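Local coordinates for mRNA export factor MEX67 (Candida albicans, PDB 1Q40), which probably serves in the export of mRNA from the nucleus, through an NTF2-like domain that pairs with a second protein chain, at residues F45-V49 and Y73-N79; D50-L56 and R207-D212. All coordinates share one frame; numbering follows the deposited sequence.

Contact 1 (F45-V49 and Y73-N79)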
loop_
_atom_site.group_PDB
_atom_site.type_symbol
_atom_site.label_atom_id
_atom_site.label_comp_id
_atom_site.label_asym_id
_atom_site.label_seq_id
_atom_site.Cartn_x
_atom_site.Cartn_y
_atom_site.Cartn_z
ATOM N N PHE B 45 12.224 4.635 -8.329
ATOM C CA PHE B 45 11.243 5.425 -7.607
ATOM C C PHE B 45 10.028 5.712 -8.468
ATOM O O PHE B 45 10.155 6.091 -9.626
ATOM C CB PHE B 45 11.821 6.769 -7.175
ATOM C CG PHE B 45 10.810 7.671 -6.521
ATOM C CD1 PHE B 45 10.383 7.424 -5.225
ATOM C CD2 PHE B 45 10.288 8.774 -7.204
ATOM C CE1 PHE B 45 9.439 8.255 -4.610
ATOM C CE2 PHE B 45 9.340 9.597 -6.597
ATOM C CZ PHE B 45 8.919 9.335 -5.304
ATOM N N SER B 46 8.845 5.557 -7.888
ATOM C CA SER B 46 7.652 6.150 -8.466
ATOM C C SER B 46 6.666 6.564 -7.381
ATOM O O SER B 46 6.715 6.082 -6.237
ATOM C CB SER B 46 7.007 5.219 -9.498
ATOM O OG SER B 46 6.879 3.890 -9.020
HETATM N N MSE B 47 5.812 7.515 -7.745
HETATM C CA MSE B 47 4.787 8.056 -6.867
HETATM C C MSE B 47 3.411 7.831 -7.503
HETATM O O MSE B 47 3.243 7.990 -8.719
HETATM C CB MSE B 47 5.042 9.552 -6.617
HETATM C CG MSE B 47 4.005 10.245 -5.733
HETATM SE SE MSE B 47 2.473 10.932 -6.760
HETATM C CE MSE B 47 3.402 11.963 -8.069
ATOM N N GLN B 48 2.444 7.443 -6.675
ATOM C CA GLN B 48 1.062 7.184 -7.119
ATOM C C GLN B 48 0.072 7.971 -6.254
ATOM O O GLN B 48 0.260 8.091 -5.047
ATOM C CB GLN B 48 0.777 5.655 -7.079
ATOM C CG GLN B 48 0.981 4.980 -5.694
ATOM C CD GLN B 48 0.758 3.454 -5.696
ATOM O OE1 GLN B 48 -0.262 2.968 -6.184
ATOM N NE2 GLN B 48 1.711 2.715 -5.140
ATOM N N VAL B 49 -0.969 8.524 -6.872
ATOM C CA VAL B 49 -2.048 9.209 -6.173
ATOM C C VAL B 49 -3.279 8.290 -6.109
ATOM O O VAL B 49 -3.675 7.687 -7.115
ATOM C CB VAL B 49 -2.439 10.536 -6.865
ATOM C CG1 VAL B 49 -3.686 11.150 -6.229
ATOM C CG2 VAL B 49 -1.276 11.509 -6.828
ATOM N N TYR B 73 0.589 16.671 -8.110
ATOM C CA TYR B 73 0.906 15.248 -8.114
ATOM C C TYR B 73 0.386 14.462 -9.321
ATOM O O TYR B 73 0.937 13.408 -9.668
ATOM C CB TYR B 73 0.284 14.623 -6.879
ATOM C CG TYR B 73 0.808 15.162 -5.572
ATOM C CD1 TYR B 73 1.908 14.579 -4.960
ATOM C CD2 TYR B 73 0.208 16.242 -4.949
ATOM C CE1 TYR B 73 2.410 15.057 -3.762
ATOM C CE2 TYR B 73 0.700 16.735 -3.717
ATOM C CZ TYR B 73 1.789 16.126 -3.130
ATOM O OH TYR B 73 2.312 16.573 -1.935
ATOM N N LEU B 74 -0.671 14.960 -9.953
ATOM C CA LEU B 74 -1.424 14.159 -10.914
ATOM C C LEU B 74 -0.658 13.806 -12.174
ATOM O O LEU B 74 -0.790 12.691 -12.678
ATOM C CB LEU B 74 -2.727 14.857 -11.313
ATOM C CG LEU B 74 -3.804 14.937 -10.251
ATOM C CD1 LEU B 74 -4.925 15.817 -10.763
ATOM C CD2 LEU B 74 -4.325 13.570 -9.912
ATOM N N ASN B 75 0.118 14.738 -12.713
ATOM C CA ASN B 75 0.811 14.453 -13.978
ATOM C C ASN B 75 1.870 13.366 -13.825
ATOM O O ASN B 75 2.128 12.605 -14.755
ATOM C CB ASN B 75 1.450 15.701 -14.577
ATOM C CG ASN B 75 1.955 15.460 -15.986
ATOM O OD1 ASN B 75 1.215 14.973 -16.848
ATOM N ND2 ASN B 75 3.221 15.770 -16.223
ATOM N N ASN B 76 2.470 13.295 -12.642
ATOM C CA ASN B 76 3.500 12.313 -12.363
ATOM C C ASN B 76 3.018 11.043 -11.657
ATOM O O ASN B 76 3.828 10.159 -11.376
ATOM C CB ASN B 76 4.611 12.972 -11.554
ATOM C CG ASN B 76 5.396 13.988 -12.375
ATOM O OD1 ASN B 76 5.417 13.920 -13.607
ATOM N ND2 ASN B 76 6.028 14.940 -11.700
ATOM N N SER B 77 1.720 10.949 -11.385
ATOM C CA SER B 77 1.157 9.821 -10.646
ATOM C C SER B 77 1.192 8.531 -11.453
ATOM O O SER B 77 0.685 8.469 -12.563
ATOM C CB SER B 77 -0.290 10.119 -10.221
ATOM O OG SER B 77 -0.945 8.955 -9.727
ATOM N N ARG B 78 1.800 7.503 -10.886
ATOM C CA ARG B 78 1.905 6.191 -11.525
ATOM C C ARG B 78 0.896 5.234 -10.887
ATOM O O ARG B 78 1.238 4.113 -10.491
ATOM C CB ARG B 78 3.334 5.652 -11.387
ATOM C CG ARG B 78 3.660 4.582 -12.404
ATOM C CD ARG B 78 5.102 4.103 -12.338
ATOM N NE ARG B 78 5.423 3.203 -13.437
ATOM C CZ ARG B 78 5.890 1.960 -13.310
ATOM N NH1 ARG B 78 6.066 1.405 -12.126
ATOM N NH2 ARG B 78 6.151 1.251 -14.399
ATOM N N ASN B 79 -0.346 5.703 -10.756
ATOM C CA ASN B 79 -1.452 4.839 -10.373
ATOM C C ASN B 79 -1.763 4.037 -11.615
ATOM O O ASN B 79 -2.395 4.530 -12.576
ATOM C CB ASN B 79 -2.660 5.650 -9.894
ATOM C CG ASN B 79 -3.849 4.774 -9.504
ATOM O OD1 ASN B 79 -3.977 3.629 -9.959
ATOM N ND2 ASN B 79 -4.745 5.327 -8.677
HETATM O O HOH W 1 5.967 8.803 -10.416
#

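Contact 2 (D50-L56 and R207-D212)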
loop_
_atom_site.group_PDB
_atom_site.type_symbol
_atom_site.label_atom_id
_atom_site.label_comp_id
_atom_site.label_asym_id
_atom_site.label_seq_id
_atom_site.Cartn_x
_atom_site.Cartn_y
_atom_site.Cartn_z
ATOM N N ASP B 50 -3.854 8.183 -4.913
ATOM C CA ASP B 50 -5.148 7.514 -4.691
ATOM C C ASP B 50 -6.169 8.530 -4.167
ATOM O O ASP B 50 -6.338 8.696 -2.968
ATOM C CB ASP B 50 -4.980 6.372 -3.683
ATOM C CG ASP B 50 -6.264 5.579 -3.462
ATOM O OD1 ASP B 50 -7.317 5.903 -4.075
ATOM O OD2 ASP B 50 -6.308 4.600 -2.677
ATOM N N SER B 51 -6.848 9.203 -5.087
ATOM C CA SER B 51 -7.798 10.252 -4.752
ATOM C C SER B 51 -9.086 9.711 -4.135
ATOM O O SER B 51 -9.858 10.468 -3.556
ATOM C CB SER B 51 -8.104 11.107 -5.988
ATOM O OG SER B 51 -8.790 10.372 -6.989
ATOM N N SER B 52 -9.323 8.409 -4.270
ATOM C CA SER B 52 -10.522 7.787 -3.741
ATOM C C SER B 52 -10.362 7.227 -2.327
ATOM O O SER B 52 -11.299 6.628 -1.792
ATOM C CB SER B 52 -10.962 6.656 -4.665
ATOM O OG SER B 52 -12.296 6.283 -4.339
ATOM N N HIS B 53 -9.185 7.381 -1.731
ATOM C CA HIS B 53 -8.886 6.664 -0.493
ATOM C C HIS B 53 -9.763 7.173 0.636
ATOM O O HIS B 53 -9.918 8.374 0.784
ATOM C CB HIS B 53 -7.435 6.830 -0.073
ATOM C CG HIS B 53 -6.935 5.715 0.786
ATOM N ND1 HIS B 53 -6.288 4.619 0.264
ATOM C CD2 HIS B 53 -6.984 5.523 2.127
ATOM C CE1 HIS B 53 -5.950 3.805 1.248
ATOM N NE2 HIS B 53 -6.357 4.331 2.390
ATOM N N PRO B 54 -10.328 6.265 1.431
ATOM C CA PRO B 54 -11.130 6.665 2.598
ATOM C C PRO B 54 -10.388 7.588 3.560
ATOM O O PRO B 54 -9.170 7.527 3.707
ATOM C CB PRO B 54 -11.468 5.327 3.263
ATOM C CG PRO B 54 -11.511 4.371 2.098
ATOM C CD PRO B 54 -10.331 4.800 1.244
ATOM N N HIS B 55 -11.145 8.473 4.187
ATOM C CA HIS B 55 -10.607 9.390 5.182
ATOM C C HIS B 55 -11.765 10.004 5.975
ATOM O O HIS B 55 -12.928 9.923 5.560
ATOM C CB HIS B 55 -9.776 10.494 4.512
ATOM C CG HIS B 55 -10.545 11.315 3.523
ATOM N ND1 HIS B 55 -10.869 10.857 2.260
ATOM C CD2 HIS B 55 -11.069 12.562 3.619
ATOM C CE1 HIS B 55 -11.551 11.794 1.619
ATOM N NE2 HIS B 55 -11.688 12.835 2.421
ATOM N N LEU B 56 -11.443 10.630 7.104
ATOM C CA LEU B 56 -12.460 11.319 7.892
ATOM C C LEU B 56 -12.807 12.632 7.195
ATOM O O LEU B 56 -11.927 13.462 6.945
ATOM C CB LEU B 56 -11.962 11.590 9.317
ATOM C CG LEU B 56 -12.926 12.370 10.228
ATOM C CD1 LEU B 56 -14.098 11.501 10.655
ATOM C CD2 LEU B 56 -12.197 12.903 11.440
ATOM N N ARG B 207 -2.482 10.373 -0.735
ATOM C CA ARG B 207 -3.923 10.243 -0.546
ATOM C C ARG B 207 -4.474 11.369 0.367
ATOM O O ARG B 207 -3.698 12.128 0.985
ATOM C CB ARG B 207 -4.272 8.843 -0.006
ATOM C CG ARG B 207 -3.491 8.417 1.232
ATOM C CD ARG B 207 -3.761 6.995 1.687
ATOM N NE ARG B 207 -2.915 6.605 2.810
ATOM C CZ ARG B 207 -3.233 6.773 4.092
ATOM N NH1 ARG B 207 -2.386 6.377 5.032
ATOM N NH2 ARG B 207 -4.382 7.345 4.444
ATOM N N PRO B 208 -5.798 11.530 0.408
ATOM C CA PRO B 208 -6.388 12.594 1.225
ATOM C C PRO B 208 -5.984 12.464 2.697
ATOM O O PRO B 208 -5.858 11.356 3.233
ATOM C CB PRO B 208 -7.891 12.399 1.033
ATOM C CG PRO B 208 -8.009 11.704 -0.300
ATOM C CD PRO B 208 -6.831 10.773 -0.327
ATOM N N TYR B 209 -5.731 13.601 3.321
ATOM C CA TYR B 209 -5.409 13.653 4.736
ATOM C C TYR B 209 -6.553 13.096 5.559
ATOM O O TYR B 209 -7.728 13.402 5.299
ATOM C CB TYR B 209 -5.158 15.094 5.156
ATOM C CG TYR B 209 -4.966 15.267 6.641
ATOM C CD1 TYR B 209 -3.948 14.597 7.313
ATOM C CD2 TYR B 209 -5.816 16.092 7.378
ATOM C CE1 TYR B 209 -3.768 14.757 8.683
ATOM C CE2 TYR B 209 -5.645 16.263 8.751
ATOM C CZ TYR B 209 -4.619 15.590 9.395
ATOM O OH TYR B 209 -4.436 15.755 10.748
ATOM N N THR B 210 -6.203 12.252 6.526
ATOM C CA THR B 210 -7.154 11.772 7.497
ATOM C C THR B 210 -6.602 12.047 8.889
ATOM O O THR B 210 -5.526 11.569 9.251
ATOM C CB THR B 210 -7.506 10.279 7.282
ATOM O OG1 THR B 210 -8.583 9.929 8.155
ATOM C CG2 THR B 210 -6.356 9.327 7.661
ATOM N N SER B 211 -7.342 12.859 9.642
ATOM C CA SER B 211 -6.974 13.201 11.017
ATOM C C SER B 211 -7.339 12.078 11.982
ATOM O O SER B 211 -6.908 12.078 13.132
ATOM C CB SER B 211 -7.635 14.515 11.441
ATOM O OG SER B 211 -9.049 14.432 11.376
ATOM N N ASP B 212 -8.128 11.120 11.497
ATOM C CA ASP B 212 -8.421 9.893 12.219
ATOM C C ASP B 212 -7.830 8.662 11.511
ATOM O O ASP B 212 -8.004 8.459 10.307
ATOM C CB ASP B 212 -9.931 9.731 12.376
ATOM C CG ASP B 212 -10.295 8.649 13.374
ATOM O OD1 ASP B 212 -11.034 7.721 12.979
ATOM O OD2 ASP B 212 -9.866 8.633 14.561
HETATM O O HOH W 2 -6.491 8.673 2.992
HETATM O O HOH W 3 -9.627 14.284 7.950
#

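Contact 1 (F45-V49 and Y73-N79)
In the NTF2-like domain, strand 44-49 has parallel strand 198-208 on one margin; on the other, strand 94-95 pairs only near F45, and from M47 on loop 73-79 takes over, with R78 N donating to M47 O. This bond is 2.6 Å long, lies in the carbonyl plane and is close to straight (164°). Two side chains supply the other bonds. The small hydroxyl S77 OG, anti to its own nitrogen (chi1 169°), reaches in to accept from V49 N at 2.9 Å. Asparagine suits position 79 because its amide serves two partners: N79 ND2 donates to V49 O at 3.0 Å, while N79 OD1 bonds T81. These bonds, with water 1 between M47 N and N76 O, satisfy the polar backbone atoms on this side of M47 and V49.

Beneath lies an apolar layer: V49 CG2 sits 3.5 Å from Y73 CB, and M47, a flexible selenomethionine bent at chi2 and chi3, brings SE to 4.1 Å from Y73 CD1, a Met-aromatic contact at the ring's edge. Y73 OH hydrogen-bonds E144. The long, extended R78 lays CD against S46 CB at 3.6 Å and carries its charge outward, where NH1 meets an acidic side chain of another protein's chain.

Contact 2 (D50-L56 and R207-D212)
H53 CG anti to its nitrogen (chi1 -155°) and R207 CG between nitrogen and carbonyl carbon (chi1 52°) turn the two side chains onto each other, and the arginine chain then runs extended beside the imidazole. R207 CD comes to rest over the centre of one face of the H53 ring, 3.5 Å from H53 CG, a CH-pi contact for which a long aliphatic stem is well suited. The ring is held by its edge too: H53 ND1 donates to D50 OD2 at 2.9 Å, meeting the carboxylate from above its plane, across the type I turn that runs from D50 to H53.

A second CH-pi contact, less centred, joins P208 and H55, whose side chains cross at about a right angle. P208 CB lies over one face of the H55 ring, offset toward the rim and 3.6 Å from H55 ND1; proline offers a rigid apolar surface here. H55 ND1 spends its proton on H53 O at 3.0 Å, nearly straight (167°) and in the ring plane, which fixes the rotation of the imidazole. Farther along, T210 OG1 accepts from L56 N at 3.1 Å and donates to D212 O at 2.7 Å, so one hydroxyl ties together both backbones. L56 CD2 lies near S211 OG and D212 CB at the more exposed end. Water 2 joins R207 NH2, P54 O and P208 O.

R207 NE forms a salt bridge with D184 of strand 181-190, and both D50 OD2 and H53 NE2 bond polar side chains of another protein's chain. A backbone bond between D50 and I206 holds the turn after strand 44-49 along the end of strand 198-208, with strand 181-190 on the far side of that strand.

Contacts 1 and 2 follow one another along the chain, which passes directly from the end of strand 44-49 into the loop 50-56; strand 198-208, the parallel neighbour of 44-49, supplies the start of the second segment of contact 2. Contact 1 is the more buried, its centre about 9 Å from the chain centre against about 15 Å for that of contact 2, and rests on three direct hydrogen bonds to strand backbone over an apolar layer. Contact 2, partly buried, has one direct bond across its segments and leans on CH-pi packing against two histidines. Waters bridge both. The loop 73-79 flanks one margin of strand 44-49, whereas 207-212 continues from the strand at its other margin. Both contacts also reach another protein's chain.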